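Local coordinates for protein Dok-7 (Mus musculus, PDB 3ML4), which binds the juxtamembrane region of the receptor tyrosine kinase MuSK as a dimeric cytoplasmic adaptor and activates the kinase in neuromuscular synapse formation, at the interface of chains A and B. Residues are numbered along the deposited sequence; one frame, centred on the assembly and turned at random. Chains: chain A/B, Protein Dok-7.

The interface of chains A and B. Residues chain A 7-9, 31; chain B 205-207, 213.
The N-terminal segment of one Dok-7 chain, A:Glu7 to A:Ala9, lies against the turn after helix 193-203 in the PTB domain of the other. This is one patch of the two-fold homodimer interface, and its twin has the chains exchanged. The backbone N of A:Ala8 donates a hydrogen bond to the carbonyl O of B:Arg205, 3.1 Å away. The N-H points nearly straight at that oxygen (165° at H), and the C=O...N angle is 162°. The methyl CB of A:Ala8 meets two apolar groups of chain B. CB of A:Ala8 lies 3.6 Å from CG1 of B:Ile207 and 3.7 Å from the ring atom CG of B:Pro213. At A:Glu7, the backbone CA packs against CB of B:Arg205. A:Arg31, at the end of strand 24-31, places one face of its guanidinium over the peptide between B:Arg205 and B:Gly206. The carbonyl carbon C of B:Arg205 sits over the centre of the group, 3.9 Å from its plane. The A:Arg31 chain starts with CG between the backbone N and the carbonyl carbon (chi1 75°); from there it is extended to NE, which carries the guanidinium out to this peptide. A:Glu7 may help hold the guanidinium through a same-chain salt bridge, whose hydrogen bond is weak. The atoms that meet there are NH2 of A:Arg31 and the carboxylate OE2 of A:Glu7, 3.4 Å apart.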
# COMPACT_ATOMS: atom_id res chain seq x y z
N GLU A 7 -8.66 -14.38 -13.27
CA GLU A 7 -9.03 -13.37 -12.24
C GLU A 7 -8.92 -13.92 -10.83
O GLU A 7 -9.73 -14.75 -10.41
CB GLU A 7 -10.43 -12.82 -12.50
CG GLU A 7 -10.83 -11.73 -11.53
CD GLU A 7 -11.26 -10.45 -12.21
OE1 GLU A 7 -11.93 -10.53 -13.27
OE2 GLU A 7 -10.91 -9.37 -11.70
N ALA A 8 -7.92 -13.44 -10.09
CA ALA A 8 -7.53 -14.06 -8.82
C ALA A 8 -8.20 -13.47 -7.58
O ALA A 8 -8.69 -12.33 -7.59
CB ALA A 8 -6.02 -14.05 -8.67
N ALA A 9 -8.21 -14.27 -6.52
CA ALA A 9 -8.83 -13.92 -5.25
C ALA A 9 -7.87 -14.22 -4.11
O ALA A 9 -7.15 -15.22 -4.16
CB ALA A 9 -10.11 -14.71 -5.07
N ARG A 31 -10.33 -9.61 -3.23
CA ARG A 31 -8.96 -9.38 -3.68
C ARG A 31 -8.55 -7.92 -3.50
O ARG A 31 -9.41 -7.04 -3.33
CB ARG A 31 -8.77 -9.81 -5.15
CG ARG A 31 -9.37 -8.88 -6.22
CD ARG A 31 -8.82 -9.27 -7.60
NE ARG A 31 -9.33 -8.47 -8.72
CZ ARG A 31 -8.71 -7.42 -9.25
NH1 ARG A 31 -7.55 -6.98 -8.77
NH2 ARG A 31 -9.25 -6.78 -10.28
N ARG B 205 -5.96 -8.25 -13.30
CA ARG B 205 -6.68 -9.38 -12.72
C ARG B 205 -6.20 -9.69 -11.30
O ARG B 205 -6.62 -10.68 -10.70
CB ARG B 205 -6.55 -10.62 -13.61
CG ARG B 205 -7.25 -10.46 -14.94
CD ARG B 205 -6.91 -11.57 -15.92
NE ARG B 205 -7.77 -11.45 -17.09
CZ ARG B 205 -7.51 -10.69 -18.15
NH1 ARG B 205 -6.39 -9.99 -18.21
NH2 ARG B 205 -8.38 -10.64 -19.15
N GLY B 206 -5.33 -8.83 -10.77
CA GLY B 206 -4.89 -8.93 -9.37
C GLY B 206 -3.76 -9.91 -9.11
O GLY B 206 -3.38 -10.14 -7.96
N ILE B 207 -3.23 -10.49 -10.18
CA ILE B 207 -2.11 -11.40 -10.08
C ILE B 207 -0.81 -10.63 -10.23
O ILE B 207 -0.69 -9.76 -11.09
CB ILE B 207 -2.18 -12.53 -11.14
CG1 ILE B 207 -3.59 -13.14 -11.21
CG2 ILE B 207 -1.14 -13.62 -10.84
CD1 ILE B 207 -3.91 -13.86 -12.52
N PRO B 213 -1.56 -13.95 -6.55
CA PRO B 213 -2.56 -13.00 -6.04
C PRO B 213 -2.00 -12.05 -4.97
O PRO B 213 -1.23 -12.48 -4.11
CB PRO B 213 -3.63 -13.91 -5.43
CG PRO B 213 -3.53 -15.18 -6.21
CD PRO B 213 -2.07 -15.34 -6.56